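Local atomic coordinates of replicative DNA helicase (Mycobacterium chimaera, PDB entry 6RIY), a protein that probably excises itself, as the DnaB-1 intein with a Hedgehog/intein fold, from the precursor of a replicative DNA helicase by protein splicing. Residues A[40-45]-A[121-126]. Numbering follows the deposited sequence.
Sequences TDVMLG and PVRCVE
R123 lays its aliphatic chain against the backbone of D41 and V42, its CG 3.8 Å from CA of V42, then bends at chi3 (81°) to bring two nitrogens onto T40. R123 NE, 2.9 Å from T40 O, and the more distant NH2 both donate to that one carbonyl oxygen, which lies in the guanidinium plane; NH1 turns elsewhere, to V20 O. T40 is also tied down through its N, which donates to C124 O, while OG1, set between backbone N and carbonyl carbon (chi1 64°), accepts from C124 N at 3.0 Å and donates to D41 O. With T40 O taken by R123, the hydroxyl accepts the C124 N-H in its place, and one extra residue on the 40-45 side separates this pair from the next. Strand-like pairing resumes at M43 and V122, an antiparallel hydrogen-bonded pair, with M43 N 2.8 Å from V122 O and V122 N donating in turn to M43 O. M43 folds at chi3 (-67°) so that CE reaches C124 SG at 3.8 Å, whereas V42 CG1 and L44 CD2 both rest on the P121 ring, the latter 3.6 Å from CG. At the intein surface, the loop leaving strand 33-39 prolongs that strand's antiparallel pairing along strand 122-127, whose other neighbour is strand 2-3.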
loop_
_atom_site.group_PDB
_atom_site.type_symbol
_atom_site.label_atom_id
_atom_site.label_comp_id
_atom_site.label_asym_id
_atom_site.label_seq_id
_atom_site.Cartn_x
_atom_site.Cartn_y
_atom_site.Cartn_z
ATOM N N THR A 40 12.703 -5.234 0.961
ATOM C CA THR A 40 13.725 -4.708 1.855
ATOM C C THR A 40 13.784 -5.513 3.146
ATOM O O THR A 40 12.887 -6.296 3.465
ATOM C CB THR A 40 13.451 -3.244 2.209
ATOM O OG1 THR A 40 12.220 -3.143 2.939
ATOM C CG2 THR A 40 13.380 -2.392 0.963
ATOM N N ASP A 41 14.867 -5.304 3.892
ATOM C CA ASP A 41 14.874 -5.654 5.300
ATOM C C ASP A 41 13.769 -4.902 6.025
ATOM O O ASP A 41 13.222 -3.912 5.527
ATOM C CB ASP A 41 16.204 -5.283 5.962
ATOM C CG ASP A 41 17.393 -5.985 5.354
ATOM O OD1 ASP A 41 17.201 -6.891 4.516
ATOM O OD2 ASP A 41 18.531 -5.625 5.737
ATOM N N VAL A 42 13.453 -5.368 7.233
ATOM C CA VAL A 42 12.604 -4.574 8.106
ATOM C C VAL A 42 13.303 -3.253 8.380
ATOM O O VAL A 42 14.502 -3.214 8.687
ATOM C CB VAL A 42 12.303 -5.328 9.408
ATOM C CG1 VAL A 42 11.592 -4.414 10.400
ATOM C CG2 VAL A 42 11.472 -6.565 9.127
ATOM N N MET A 43 12.563 -2.164 8.261
ATOM C CA MET A 43 13.085 -0.838 8.538
ATOM C C MET A 43 12.410 -0.280 9.777
ATOM O O MET A 43 11.183 -0.294 9.877
ATOM C CB MET A 43 12.891 0.076 7.339
ATOM C CG MET A 43 13.636 -0.451 6.135
ATOM S SD MET A 43 13.455 0.604 4.706
ATOM C CE MET A 43 11.727 0.367 4.383
ATOM N N LEU A 44 13.222 0.194 10.717
ATOM C CA LEU A 44 12.770 0.630 12.030
ATOM C C LEU A 44 12.905 2.141 12.171
ATOM O O LEU A 44 13.825 2.755 11.624
ATOM C CB LEU A 44 13.587 -0.053 13.136
ATOM C CG LEU A 44 13.462 -1.566 13.272
ATOM C CD1 LEU A 44 14.411 -2.097 14.358
ATOM C CD2 LEU A 44 12.024 -1.927 13.587
ATOM N N GLY A 45 11.991 2.729 12.941
ATOM C CA GLY A 45 12.079 4.132 13.293
ATOM C C GLY A 45 11.550 5.106 12.265
ATOM O O GLY A 45 11.704 6.317 12.452
ATOM N N PRO A 121 7.508 -0.882 12.730
ATOM C CA PRO A 121 8.385 -1.452 11.695
ATOM C C PRO A 121 7.674 -1.533 10.350
ATOM O O PRO A 121 6.485 -1.852 10.279
ATOM C CB PRO A 121 8.710 -2.849 12.240
ATOM C CG PRO A 121 8.515 -2.730 13.743
ATOM C CD PRO A 121 7.359 -1.786 13.891
ATOM N N VAL A 122 8.414 -1.257 9.269
ATOM C CA VAL A 122 7.844 -1.242 7.919
ATOM C C VAL A 122 8.805 -1.931 6.957
ATOM O O VAL A 122 9.975 -2.148 7.265
ATOM C CB VAL A 122 7.511 0.191 7.421
ATOM C CG1 VAL A 122 6.493 0.844 8.328
ATOM C CG2 VAL A 122 8.780 1.065 7.283
ATOM N N ARG A 123 8.290 -2.273 5.772
ATOM C CA ARG A 123 9.077 -2.851 4.684
ATOM C C ARG A 123 8.555 -2.349 3.345
ATOM O O ARG A 123 7.358 -2.097 3.199
ATOM C CB ARG A 123 8.986 -4.383 4.640
ATOM C CG ARG A 123 9.699 -5.159 5.708
ATOM C CD ARG A 123 9.441 -6.659 5.491
ATOM N NE ARG A 123 10.313 -7.225 4.465
ATOM C CZ ARG A 123 10.077 -8.363 3.820
ATOM N NH1 ARG A 123 8.973 -9.061 4.068
ATOM N NH2 ARG A 123 10.941 -8.798 2.917
ATOM N N CYS A 124 9.442 -2.302 2.350
ATOM C CA CYS A 124 9.067 -2.060 0.961
ATOM C C CYS A 124 9.237 -3.315 0.114
ATOM O O CYS A 124 10.129 -4.136 0.351
ATOM C CB CYS A 124 9.903 -0.949 0.319
ATOM S SG CYS A 124 9.773 0.646 1.092
ATOM N N VAL A 125 8.400 -3.419 -0.918
ATOM C CA VAL A 125 8.539 -4.439 -1.949
ATOM C C VAL A 125 8.636 -3.733 -3.296
ATOM O O VAL A 125 8.163 -2.608 -3.473
ATOM C CB VAL A 125 7.360 -5.437 -1.954
ATOM C CG1 VAL A 125 7.258 -6.160 -0.621
ATOM C CG2 VAL A 125 6.047 -4.708 -2.270
ATOM N N GLU A 126 9.252 -4.412 -4.256
ATOM C CA GLU A 126 9.123 -4.040 -5.656
ATOM C C GLU A 126 8.436 -5.181 -6.394
ATOM O O GLU A 126 8.666 -6.351 -6.086
ATOM C CB GLU A 126 10.482 -3.723 -6.273
ATOM C CG GLU A 126 11.291 -2.724 -5.452
ATOM C CD GLU A 126 12.576 -2.287 -6.128
ATOM O OE1 GLU A 126 12.555 -2.036 -7.352
ATOM O OE2 GLU A 126 13.612 -2.192 -5.433
#